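Local coordinates for protein pyruvate carboxylase n-terminal domain (Aquifex aeolicus, PDB 1ULZ) that forms the biotin carboxylase subunit of a pyruvate carboxylase, a multidomain protein built around an ATP-grasp domain, at residues Ala386-Trp391 with Arg403-Thr408; Pro393-Ala398 with Gly433-Lys438. The protein carries 1 engineered substitution. All coordinates share one frame; numbering follows the deposited sequence.

Interaction 1: residues Ala386-Trp391 with Arg403-Thr408; sequences AKLITW and RAALET. Unlike the reference sequence in segment 403-408: Ala405 (reference Val).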
loop_
_atom_site.group_PDB
_atom_site.type_symbol
_atom_site.label_atom_id
_atom_site.label_comp_id
_atom_site.label_asym_id
_atom_site.label_seq_id
_atom_site.Cartn_x
_atom_site.Cartn_y
_atom_site.Cartn_z
ATOM N N ALA A 386 -10.896 -1.882 -11.452
ATOM C CA ALA A 386 -9.919 -1.972 -10.376
ATOM C C ALA A 386 -10.575 -2.182 -9.018
ATOM O O ALA A 386 -11.780 -2.016 -8.862
ATOM C CB ALA A 386 -9.072 -0.701 -10.339
ATOM N N LYS A 387 -9.763 -2.565 -8.041
ATOM C CA LYS A 387 -10.228 -2.744 -6.675
ATOM C C LYS A 387 -9.385 -1.810 -5.821
ATOM O O LYS A 387 -8.179 -2.010 -5.680
ATOM C CB LYS A 387 -10.042 -4.185 -6.199
ATOM C CG LYS A 387 -10.928 -5.191 -6.907
ATOM C CD LYS A 387 -10.856 -6.562 -6.255
ATOM C CE LYS A 387 -9.444 -7.118 -6.255
ATOM N NZ LYS A 387 -9.429 -8.565 -5.905
ATOM N N LEU A 388 -10.026 -0.784 -5.274
ATOM C CA LEU A 388 -9.347 0.191 -4.426
ATOM C C LEU A 388 -9.546 -0.178 -2.959
ATOM O O LEU A 388 -10.678 -0.302 -2.491
ATOM C CB LEU A 388 -9.904 1.589 -4.690
ATOM C CG LEU A 388 -9.344 2.728 -3.839
ATOM C CD1 LEU A 388 -7.839 2.884 -4.081
ATOM C CD2 LEU A 388 -10.088 4.010 -4.183
ATOM N N ILE A 389 -8.442 -0.357 -2.243
ATOM C CA ILE A 389 -8.485 -0.726 -0.834
ATOM C C ILE A 389 -7.699 0.266 0.021
ATOM O O ILE A 389 -6.559 0.603 -0.300
ATOM C CB ILE A 389 -7.886 -2.139 -0.613
ATOM C CG1 ILE A 389 -8.558 -3.148 -1.542
ATOM C CG2 ILE A 389 -8.058 -2.563 0.843
ATOM C CD1 ILE A 389 -7.728 -3.515 -2.737
ATOM N N THR A 390 -8.313 0.734 1.105
ATOM C CA THR A 390 -7.656 1.676 2.008
ATOM C C THR A 390 -7.645 1.144 3.440
ATOM O O THR A 390 -8.615 0.532 3.895
ATOM C CB THR A 390 -8.354 3.064 2.015
ATOM O OG1 THR A 390 -9.728 2.919 2.410
ATOM C CG2 THR A 390 -8.274 3.710 0.636
ATOM N N TRP A 391 -6.539 1.373 4.141
ATOM C CA TRP A 391 -6.403 0.937 5.529
ATOM C C TRP A 391 -6.135 2.135 6.441
ATOM O O TRP A 391 -5.463 3.082 6.045
ATOM C CB TRP A 391 -5.246 -0.059 5.675
ATOM C CG TRP A 391 -5.020 -0.461 7.098
ATOM C CD1 TRP A 391 -5.591 -1.517 7.750
ATOM C CD2 TRP A 391 -4.264 0.257 8.085
ATOM N NE1 TRP A 391 -5.246 -1.496 9.079
ATOM C CE2 TRP A 391 -4.435 -0.416 9.312
ATOM C CE3 TRP A 391 -3.468 1.408 8.052
ATOM C CZ2 TRP A 391 -3.838 0.023 10.494
ATOM C CZ3 TRP A 391 -2.879 1.843 9.223
ATOM C CH2 TRP A 391 -3.068 1.153 10.429
ATOM N N ARG A 403 -12.596 7.937 0.672
ATOM C CA ARG A 403 -13.196 9.046 -0.070
ATOM C C ARG A 403 -12.141 9.920 -0.752
ATOM O O ARG A 403 -12.321 10.333 -1.898
ATOM C CB ARG A 403 -14.066 9.911 0.848
ATOM C CG ARG A 403 -14.732 11.067 0.113
ATOM C CD ARG A 403 -15.904 11.642 0.886
ATOM N NE ARG A 403 -15.504 12.373 2.086
ATOM C CZ ARG A 403 -15.101 13.639 2.090
ATOM N NH1 ARG A 403 -15.039 14.325 0.955
ATOM N NH2 ARG A 403 -14.771 14.228 3.233
ATOM N N ALA A 404 -11.040 10.185 -0.047
ATOM C CA ALA A 404 -9.952 11.003 -0.585
ATOM C C ALA A 404 -9.282 10.305 -1.768
ATOM O O ALA A 404 -8.894 10.944 -2.737
ATOM C CB ALA A 404 -8.920 11.306 0.508
ATOM N N ALA A 405 -9.143 8.988 -1.681
ATOM C CA ALA A 405 -8.539 8.216 -2.762
ATOM C C ALA A 405 -9.484 8.227 -3.970
ATOM O O ALA A 405 -9.060 8.471 -5.098
ATOM C CB ALA A 405 -8.277 6.784 -2.301
ATOM N N LEU A 406 -10.766 7.968 -3.719
ATOM C CA LEU A 406 -11.776 7.956 -4.777
ATOM C C LEU A 406 -11.870 9.306 -5.488
ATOM O O LEU A 406 -11.977 9.356 -6.706
ATOM C CB LEU A 406 -13.150 7.583 -4.202
ATOM C CG LEU A 406 -13.329 6.121 -3.761
ATOM C CD1 LEU A 406 -14.630 5.956 -2.983
ATOM C CD2 LEU A 406 -13.315 5.221 -4.982
ATOM N N GLU A 407 -11.827 10.396 -4.721
ATOM C CA GLU A 407 -11.912 11.733 -5.293
ATOM C C GLU A 407 -10.711 12.063 -6.187
ATOM O O GLU A 407 -10.783 12.967 -7.009
ATOM C CB GLU A 407 -12.052 12.791 -4.179
ATOM C CG GLU A 407 -13.366 12.691 -3.388
ATOM C CD GLU A 407 -13.520 13.757 -2.315
ATOM O OE1 GLU A 407 -12.499 14.286 -1.831
ATOM O OE2 GLU A 407 -14.671 14.057 -1.933
ATOM N N THR A 408 -9.616 11.323 -6.041
ATOM C CA THR A 408 -8.433 11.585 -6.857
ATOM C C THR A 408 -8.238 10.555 -7.967
ATOM O O THR A 408 -7.258 10.615 -8.703
ATOM C CB THR A 408 -7.149 11.596 -6.003
ATOM O OG1 THR A 408 -6.934 10.293 -5.443
ATOM C CG2 THR A 408 -7.260 12.614 -4.883
#
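Leu388 pushes its CD2 methyl against two neighbouring residues of the helix, Ala405 and Leu406. CD2 of Leu388 lies 3.8 Å from CB of Ala405, an engineered residue. It lies 3.5 Å from CD2 of Leu406, a tight methyl-to-methyl approach. The Leu388 branch reaches the helix because its CG is anti to the backbone N (chi1 177°). Leu406 starts out along the flank of the helix, but its CD2 end comes nearer the strand. The two leucine side chains cross obliquely. Further along the strand, Thr390 adds a looser contact, with CG2 4.3 Å from CB of Ala405. Its hydroxyl OG1 makes a weak hydrogen bond to Ala398 O, earlier on helix 395-407. The axes of the two short segments pass 9.3 Å apart, their directions 145° apart, so the helix runs roughly antiparallel to the strand. This is a helix packed on one face of an antiparallel sheet in the biotin carboxylase C-terminal domain. Ile389 points to the other face and packs on helix 296-303.

The polar groups of 403-408 work elsewhere. Arg403 NH1 bridges Glu407 OE2 at 2.9 Å, meeting it from above the carboxylate plane. Ala405 O takes both N and OG1 of Thr408, OG1 at 2.8 Å. Glu407 OE1 forms a salt bridge with Lys22, and Thr408 OG1 a hydrogen bond with Arg19, both of the second subunit. Buried methyl groups hold sheet and helix here, without a directional bond; the salt bridges lie off this interface.

Interaction 2: residues Pro393-Ala398 with Gly433-Lys438; sequences PTWDEA and GKFTTK
Trp395 and Gly433 form the closer part of this contact. The indole, from the first turn of helix 395-407, brings NE1 to 3.7 Å from N of Gly433 and 3.8 Å from its CA. With chi1 at 172° the indole swings opposite its own backbone N, which carries it out to the loop. Gly433 ends helix 428-432 in a Schellman motif, with a positive phi of 83°. Trp395 NE1 makes a weak hydrogen bond to Lys431 O in the same helix end, so the indole N-H has a partner there. Phe435 packs less closely. Its CE1 is 4.4 Å from CZ2 of Trp395, and the two rings meet obliquely. Phe430 touches both rings and joins them into one aromatic cluster, with Ile240 of strand 235-241 also touching both. Phe435 further takes a cation-pi contact from Lys206, whose NZ also hydrogen-bonds to Phe435 O.

The outer side is looser and more polar. Thr394 is the N-cap residue of helix 395-407 and is exposed. Ala398 N closes the first turn on Thr394 O at 3.0 Å. Asp396 makes a long, weak ion pair with Lys431. Lys434 is exposed and its side chain starts away from 393-398. No hydrogen bond joins the two segments directly. The start of one helix meets the end of another and the loop after it through an indole laid against a glycine backbone and looser ring packing; the weak bond to Lys431 O is the polar link beside it.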
loop_
_atom_site.group_PDB
_atom_site.type_symbol
_atom_site.label_atom_id
_atom_site.label_comp_id
_atom_site.label_asym_id
_atom_site.label_seq_id
_atom_site.Cartn_x
_atom_site.Cartn_y
_atom_site.Cartn_z
ATOM N N PRO A 393 -6.179 3.200 11.104
ATOM C CA PRO A 393 -6.315 2.758 12.498
ATOM C C PRO A 393 -7.748 2.679 13.028
ATOM O O PRO A 393 -8.067 1.831 13.864
ATOM C CB PRO A 393 -5.489 3.787 13.272
ATOM C CG PRO A 393 -4.471 4.232 12.273
ATOM C CD PRO A 393 -5.290 4.371 11.018
ATOM N N THR A 394 -8.604 3.570 12.546
ATOM C CA THR A 394 -9.990 3.611 12.991
ATOM C C THR A 394 -10.968 3.662 11.828
ATOM O O THR A 394 -10.612 4.044 10.712
ATOM C CB THR A 394 -10.246 4.840 13.868
ATOM O OG1 THR A 394 -10.033 6.026 13.091
ATOM C CG2 THR A 394 -9.314 4.844 15.064
ATOM N N TRP A 395 -12.213 3.295 12.107
ATOM C CA TRP A 395 -13.254 3.286 11.092
ATOM C C TRP A 395 -13.430 4.613 10.360
ATOM O O TRP A 395 -13.469 4.641 9.133
ATOM C CB TRP A 395 -14.592 2.878 11.710
ATOM C CG TRP A 395 -15.735 3.038 10.766
ATOM C CD1 TRP A 395 -16.755 3.942 10.858
ATOM C CD2 TRP A 395 -15.967 2.288 9.566
ATOM N NE1 TRP A 395 -17.608 3.800 9.789
ATOM C CE2 TRP A 395 -17.147 2.792 8.981
ATOM C CE3 TRP A 395 -15.291 1.240 8.928
ATOM C CZ2 TRP A 395 -17.666 2.286 7.790
ATOM C CZ3 TRP A 395 -15.807 0.739 7.747
ATOM C CH2 TRP A 395 -16.984 1.263 7.190
ATOM N N ASP A 396 -13.538 5.715 11.096
ATOM C CA ASP A 396 -13.742 6.994 10.426
ATOM C C ASP A 396 -12.562 7.420 9.566
ATOM O O ASP A 396 -12.756 8.009 8.502
ATOM C CB ASP A 396 -14.084 8.107 11.419
ATOM C CG ASP A 396 -14.581 9.363 10.717
ATOM O OD1 ASP A 396 -13.801 10.333 10.572
ATOM O OD2 ASP A 396 -15.755 9.366 10.281
ATOM N N GLU A 397 -11.345 7.118 10.013
ATOM C CA GLU A 397 -10.160 7.469 9.241
ATOM C C GLU A 397 -10.102 6.660 7.950
ATOM O O GLU A 397 -9.658 7.157 6.918
ATOM C CB GLU A 397 -8.899 7.211 10.050
ATOM C CG GLU A 397 -8.838 7.992 11.335
ATOM C CD GLU A 397 -7.526 7.805 12.049
ATOM O OE1 GLU A 397 -6.564 8.530 11.728
ATOM O OE2 GLU A 397 -7.450 6.918 12.918
ATOM N N ALA A 398 -10.550 5.410 8.016
ATOM C CA ALA A 398 -10.549 4.537 6.849
ATOM C C ALA A 398 -11.562 5.060 5.838
ATOM O O ALA A 398 -11.317 5.041 4.632
ATOM C CB ALA A 398 -10.899 3.113 7.262
ATOM N N GLY A 433 -21.229 3.847 10.572
ATOM C CA GLY A 433 -21.047 2.405 10.601
ATOM C C GLY A 433 -22.348 1.628 10.621
ATOM O O GLY A 433 -22.367 0.453 10.990
ATOM N N LYS A 434 -23.436 2.282 10.218
ATOM C CA LYS A 434 -24.761 1.666 10.188
ATOM C C LYS A 434 -25.155 1.278 8.763
ATOM O O LYS A 434 -25.382 2.151 7.918
ATOM C CB LYS A 434 -25.804 2.644 10.739
ATOM C CG LYS A 434 -26.112 2.541 12.236
ATOM C CD LYS A 434 -24.861 2.442 13.122
ATOM C CE LYS A 434 -24.527 0.972 13.430
ATOM N NZ LYS A 434 -23.424 0.821 14.422
ATOM N N PHE A 435 -25.249 -0.019 8.493
ATOM C CA PHE A 435 -25.627 -0.473 7.158
ATOM C C PHE A 435 -25.914 -1.970 7.099
ATOM O O PHE A 435 -25.305 -2.760 7.817
ATOM C CB PHE A 435 -24.529 -0.131 6.138
ATOM C CG PHE A 435 -23.171 -0.689 6.488
ATOM C CD1 PHE A 435 -22.327 -0.011 7.349
ATOM C CD2 PHE A 435 -22.743 -1.900 5.961
ATOM C CE1 PHE A 435 -21.076 -0.530 7.679
ATOM C CE2 PHE A 435 -21.501 -2.423 6.286
ATOM C CZ PHE A 435 -20.668 -1.737 7.147
ATOM N N THR A 436 -26.845 -2.346 6.231
ATOM C CA THR A 436 -27.213 -3.743 6.043
ATOM C C THR A 436 -27.229 -4.019 4.545
ATOM O O THR A 436 -26.915 -3.139 3.742
ATOM C CB THR A 436 -28.616 -4.056 6.625
ATOM O OG1 THR A 436 -29.621 -3.364 5.874
ATOM C CG2 THR A 436 -28.691 -3.627 8.086
ATOM N N THR A 437 -27.594 -5.237 4.169
ATOM C CA THR A 437 -27.638 -5.605 2.763
ATOM C C THR A 437 -28.628 -4.766 1.968
ATOM O O THR A 437 -28.606 -4.774 0.736
ATOM C CB THR A 437 -28.001 -7.091 2.586
ATOM O OG1 THR A 437 -29.207 -7.380 3.311
ATOM C CG2 THR A 437 -26.863 -7.978 3.100
ATOM N N LYS A 438 -29.497 -4.037 2.657
ATOM C CA LYS A 438 -30.473 -3.211 1.952
ATOM C C LYS A 438 -30.124 -1.729 2.044
ATOM O O LYS A 438 -30.986 -0.856 1.878
ATOM C CB LYS A 438 -31.872 -3.454 2.513
ATOM C CG LYS A 438 -32.040 -3.054 3.949
ATOM C CD LYS A 438 -33.034 -3.970 4.634
ATOM C CE LYS A 438 -34.207 -4.310 3.718
ATOM N NZ LYS A 438 -33.831 -5.307 2.654
#

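Both interactions use helix 395-407 of the biotin carboxylase C-terminal domain, and their centres are 15 Å apart. Interaction 1 takes the helix's last turns and interaction 2 its first. They touch where the strand of interaction 1 reaches the helix start used by interaction 2. Interaction 1 is core throughout: aliphatic side chains seat the helix on strand 384-392. Interaction 2 is buried at Gly433 and Phe435, but Trp395 is partly exposed and exposed polar residues flank it. There aromatic rings join the helix to the loop after helix 428-432. Their outer surroundings differ too. The second subunit reaches 403-408, whereas no other chain touches 393-398 or 433-438.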